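Local coordinates for protein cytochrome P450 CYP260B1 (Sorangium cellulosum, PDB 5HIW) that belongs to the cytochrome P450 family, haem-thiolate proteins of mainly helical fold, and carries protoporphyrin IX containing Fe in its interior, at residues A[3-8]-A[27-32]; A[183-188]-A[217-222]. All blocks are in the same frame, centred on the assembly; numbering follows the deposited sequence.

Contact 1. Residues A[3-8]-A[27-32]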
# COMPACT_ATOMS: atom_id res chain seq x y z
N PRO A 3 -25.37 -15.43 2.63
CA PRO A 3 -25.62 -14.89 3.92
C PRO A 3 -25.09 -13.47 3.99
O PRO A 3 -24.10 -13.14 3.28
CB PRO A 3 -24.84 -15.81 4.82
CG PRO A 3 -23.76 -16.35 3.98
CD PRO A 3 -24.29 -16.41 2.61
N ARG A 4 -25.67 -12.63 4.84
CA ARG A 4 -25.27 -11.21 4.87
C ARG A 4 -24.84 -10.75 6.24
O ARG A 4 -25.39 -11.16 7.24
CB ARG A 4 -26.40 -10.31 4.38
CG ARG A 4 -26.97 -10.67 3.03
CD ARG A 4 -28.28 -9.96 2.82
NE ARG A 4 -28.15 -8.58 2.41
CZ ARG A 4 -28.08 -8.22 1.15
NH1 ARG A 4 -28.07 -9.13 0.19
NH2 ARG A 4 -28.10 -6.96 0.84
N LYS A 5 -23.80 -9.90 6.31
CA LYS A 5 -23.26 -9.43 7.57
C LYS A 5 -22.67 -8.04 7.34
O LYS A 5 -22.69 -7.57 6.20
CB LYS A 5 -22.13 -10.36 8.04
CG LYS A 5 -22.45 -11.84 8.00
CD LYS A 5 -21.21 -12.62 8.45
CE LYS A 5 -21.57 -14.09 8.57
NZ LYS A 5 -20.49 -14.94 9.08
N ASN A 6 -22.31 -7.33 8.40
CA ASN A 6 -21.69 -5.99 8.23
C ASN A 6 -20.42 -6.06 9.09
O ASN A 6 -20.47 -5.88 10.29
CB ASN A 6 -22.61 -4.83 8.71
CG ASN A 6 -22.03 -3.43 8.34
OD1 ASN A 6 -20.82 -3.26 8.27
ND2 ASN A 6 -22.88 -2.45 8.06
N LEU A 7 -19.31 -6.50 8.49
CA LEU A 7 -18.07 -6.70 9.25
C LEU A 7 -17.06 -5.54 9.10
O LEU A 7 -16.22 -5.33 9.96
CB LEU A 7 -17.45 -8.01 8.79
CG LEU A 7 -18.29 -9.28 8.89
CD1 LEU A 7 -17.46 -10.44 8.40
CD2 LEU A 7 -18.72 -9.55 10.34
N PHE A 8 -17.18 -4.76 8.04
CA PHE A 8 -16.18 -3.74 7.74
C PHE A 8 -16.38 -2.40 8.45
O PHE A 8 -15.51 -1.54 8.41
CB PHE A 8 -16.01 -3.61 6.23
CG PHE A 8 -15.15 -4.72 5.64
CD1 PHE A 8 -15.61 -6.02 5.53
CD2 PHE A 8 -13.83 -4.46 5.23
CE1 PHE A 8 -14.84 -7.02 5.01
CE2 PHE A 8 -13.05 -5.46 4.70
CZ PHE A 8 -13.53 -6.73 4.56
N ARG A 27 -14.49 -18.52 9.82
CA ARG A 27 -14.88 -19.84 10.36
C ARG A 27 -16.38 -20.08 10.11
O ARG A 27 -16.75 -21.15 9.66
CB ARG A 27 -14.49 -19.98 11.83
CG ARG A 27 -12.98 -20.22 11.98
CD ARG A 27 -12.48 -20.67 13.36
NE ARG A 27 -13.01 -19.82 14.42
CZ ARG A 27 -12.46 -18.71 14.89
NH1 ARG A 27 -11.31 -18.25 14.41
NH2 ARG A 27 -13.08 -18.05 15.88
N GLU A 28 -17.24 -19.10 10.33
CA GLU A 28 -18.67 -19.32 10.01
C GLU A 28 -19.00 -19.43 8.52
O GLU A 28 -19.73 -20.32 8.15
CB GLU A 28 -19.60 -18.31 10.69
CG GLU A 28 -19.33 -18.14 12.18
CD GLU A 28 -19.63 -19.44 12.88
OE1 GLU A 28 -20.82 -19.88 12.79
OE2 GLU A 28 -18.67 -20.08 13.40
N HIS A 29 -18.62 -18.45 7.68
CA HIS A 29 -18.80 -18.52 6.22
C HIS A 29 -17.57 -17.83 5.55
O HIS A 29 -17.28 -16.71 5.88
CB HIS A 29 -20.04 -17.74 5.71
CG HIS A 29 -21.33 -18.10 6.40
ND1 HIS A 29 -21.68 -17.56 7.62
CD2 HIS A 29 -22.33 -18.95 6.06
CE1 HIS A 29 -22.83 -18.10 8.01
NE2 HIS A 29 -23.25 -18.93 7.07
N SER A 30 -17.02 -18.45 4.53
CA SER A 30 -16.00 -17.81 3.73
C SER A 30 -16.51 -16.66 2.87
O SER A 30 -15.89 -15.57 2.84
CB SER A 30 -15.29 -18.86 2.87
OG SER A 30 -14.21 -18.26 2.13
N VAL A 31 -17.63 -16.88 2.17
CA VAL A 31 -18.23 -15.94 1.22
C VAL A 31 -19.58 -15.44 1.77
O VAL A 31 -20.43 -16.24 2.19
CB VAL A 31 -18.39 -16.61 -0.18
CG1 VAL A 31 -18.89 -15.63 -1.21
CG2 VAL A 31 -17.09 -17.22 -0.65
N TYR A 32 -19.76 -14.14 1.80
CA TYR A 32 -20.90 -13.49 2.46
C TYR A 32 -21.04 -12.16 1.82
O TYR A 32 -20.10 -11.68 1.16
CB TYR A 32 -20.71 -13.41 3.97
CG TYR A 32 -19.91 -12.23 4.38
CD1 TYR A 32 -18.51 -12.29 4.35
CD2 TYR A 32 -20.49 -11.06 4.74
CE1 TYR A 32 -17.73 -11.18 4.67
CE2 TYR A 32 -19.74 -9.96 5.06
CZ TYR A 32 -18.32 -10.05 5.04
OH TYR A 32 -17.54 -8.94 5.24
O HOH W 1 -18.52 -14.50 7.00
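Lys5 reaches across Tyr32 to His29 and gives a worked example of a long side chain that is apolar for most of its length and polar at its tip. Its CB stands 3.8 Å from CD2 of Tyr32, at an oblique angle to the ring; CG keeps to the same ring carbon, and CD lies 4.1 Å from Tyr32 CD2. With chi3 at 173° the extended chain carries CE past the phenol, to 3.6 Å from His29 ND1. NZ then donates to His29 ND1 over 3.2 Å, lying 13° out of the imidazole plane. A water accepts a second bond from Lys5 NZ (2.9 Å) and donates in turn to the carbonyl O of His29. Pro3 CG sits over one face of this imidazole, 3.6 Å from His29 CD2, in a CH-pi contact. At the hydroxyl end of the Tyr32 ring, Leu7 CD1 packs 3.5 Å from Tyr32 CZ, while the Phe8 ring turns its edge to the phenol oxygen, which is hydrogen-bonded to Asp34. The pairing belongs to a beta-alpha-beta crossover: strand 4-5 lies parallel to strand 31-34, with helix 17-28 between them in the chain. Because His29 ND1 acts as acceptor, a neutral imidazole would carry its proton on NE2, and the nearby ammonium probably disfavours a second one.

Contact 2. Residues A[183-188]-A[217-222]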
# COMPACT_ATOMS: atom_id res chain seq x y z
N GLN A 183 3.49 18.43 -16.08
CA GLN A 183 4.74 18.53 -15.38
C GLN A 183 5.69 17.35 -15.77
O GLN A 183 6.89 17.51 -15.90
CB GLN A 183 4.56 18.44 -13.85
CG GLN A 183 3.92 19.65 -13.25
CD GLN A 183 3.72 19.49 -11.77
OE1 GLN A 183 4.67 19.52 -11.00
NE2 GLN A 183 2.47 19.47 -11.38
N LEU A 184 5.10 16.20 -15.85
CA LEU A 184 5.91 14.95 -16.06
C LEU A 184 6.35 14.81 -17.54
O LEU A 184 7.44 14.36 -17.81
CB LEU A 184 5.07 13.78 -15.68
CG LEU A 184 4.95 13.54 -14.17
CD1 LEU A 184 3.91 12.48 -14.02
CD2 LEU A 184 6.26 13.14 -13.53
N ARG A 185 5.49 15.25 -18.47
CA ARG A 185 5.93 15.42 -19.88
C ARG A 185 7.09 16.32 -19.99
O ARG A 185 8.03 16.02 -20.70
CB ARG A 185 4.84 16.04 -20.73
CG ARG A 185 4.16 15.03 -21.57
CD ARG A 185 2.97 15.62 -22.30
NE ARG A 185 2.24 14.49 -22.86
CZ ARG A 185 1.05 14.07 -22.46
NH1 ARG A 185 0.38 14.72 -21.51
NH2 ARG A 185 0.51 13.01 -23.05
N GLU A 186 7.03 17.47 -19.36
CA GLU A 186 8.11 18.42 -19.46
C GLU A 186 9.41 17.83 -18.95
O GLU A 186 10.47 18.00 -19.55
CB GLU A 186 7.77 19.65 -18.67
CG GLU A 186 8.93 20.59 -18.47
CD GLU A 186 8.45 21.85 -17.81
OE1 GLU A 186 7.46 21.74 -17.06
OE2 GLU A 186 9.01 22.93 -18.06
N ILE A 187 9.33 17.13 -17.81
CA ILE A 187 10.49 16.46 -17.26
C ILE A 187 10.95 15.33 -18.21
O ILE A 187 12.14 15.18 -18.45
CB ILE A 187 10.15 15.91 -15.83
CG1 ILE A 187 9.92 17.06 -14.88
CG2 ILE A 187 11.33 15.10 -15.29
CD1 ILE A 187 9.03 16.69 -13.69
N ALA A 188 10.03 14.51 -18.68
CA ALA A 188 10.38 13.38 -19.56
C ALA A 188 11.04 13.83 -20.92
O ALA A 188 12.00 13.18 -21.46
CB ALA A 188 9.19 12.54 -19.84
N ALA A 217 3.95 5.64 -22.67
CA ALA A 217 4.50 6.90 -22.34
C ALA A 217 5.24 6.77 -20.97
O ALA A 217 4.75 6.14 -20.00
CB ALA A 217 3.37 7.93 -22.21
N CYS A 218 6.35 7.44 -20.89
CA CYS A 218 7.02 7.61 -19.65
C CYS A 218 6.11 8.15 -18.56
O CYS A 218 6.12 7.63 -17.43
CB CYS A 218 8.19 8.52 -19.83
SG CYS A 218 9.23 8.84 -18.41
N GLU A 219 5.31 9.17 -18.89
CA GLU A 219 4.40 9.77 -17.91
C GLU A 219 3.46 8.75 -17.38
O GLU A 219 3.07 8.82 -16.20
CB GLU A 219 3.51 10.88 -18.51
CG GLU A 219 4.25 11.91 -19.34
CD GLU A 219 4.31 11.49 -20.79
OE1 GLU A 219 5.30 10.79 -21.12
OE2 GLU A 219 3.34 11.78 -21.57
N GLY A 220 3.02 7.87 -18.26
CA GLY A 220 2.11 6.81 -17.93
C GLY A 220 2.66 5.88 -16.86
O GLY A 220 1.94 5.51 -15.90
N VAL A 221 3.90 5.45 -17.07
CA VAL A 221 4.55 4.55 -16.12
C VAL A 221 4.66 5.27 -14.76
O VAL A 221 4.33 4.72 -13.70
CB VAL A 221 5.94 4.05 -16.65
CG1 VAL A 221 6.69 3.31 -15.55
CG2 VAL A 221 5.74 3.18 -17.87
N VAL A 222 5.17 6.47 -14.79
CA VAL A 222 5.38 7.27 -13.57
C VAL A 222 4.05 7.42 -12.84
O VAL A 222 4.00 7.19 -11.64
CB VAL A 222 6.02 8.65 -13.84
CG1 VAL A 222 6.05 9.56 -12.59
CG2 VAL A 222 7.42 8.51 -14.39
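Leu184 and Val222 meet tip to tip on the buried side, Leu184 CD2 lying 3.7 Å from Val222 CG1, with Leu184 CD1 hardly farther from the same methyl. Val222 CG1, anti to its own backbone N (chi1 172°), is the branch that does the touching. One helical turn on from Leu184, the methyl of Ala188 rests 4.0 Å from Cys218 SG. Leu200 of helix 199-209 touches both Cys218 and Val222, extending this apolar layer. The two helices run at 122° to each other, with the short axes 9.4 Å apart. By position and sequence they correspond to the G helix and the start of the long central helix of the P450 fold, and the side chain of Val222 lies about 10 Å from the haem. Toward solvent the contact turns polar and less directional. Glu219 bends at chi2 (90°), bringing its CD to 3.6 Å from Arg185 CG, and OE2 of Glu219 settles 3.2 Å from Arg185 NE. That oxygen stands 2.9 Å above the guanidinium plane of Arg185, so the salt bridge rests on charge alone, with no N-H aimed at it. The Arg185 guanidinium has a second salt bridge within its own helix, from NH1 to OE1 of Glu181.

In the fold
From the N terminus, strand 4-5 is the first strand, helix 17-28 follows, and contact 1 closes the excursion of 18 residues when strand 31-34 returns beside the first strand at the margin of the mixed sheet. Contact 2 opens only much later: helix 167-191 runs on, helix 199-209 intervenes, and helix 218-229 comes back against helix 167-191, the two segments being separated by 28 residues. The two closures are thus in series, neither nested nor crossed. Their centres are 43 Å apart on opposite sides of the chain's centre, and their nearest atoms stay about 27 Å from each other. Contact 1 joins the N-terminal strand to the sheet, whereas contact 2 ties helix 167-191 to the N-terminal end of helix 218-229.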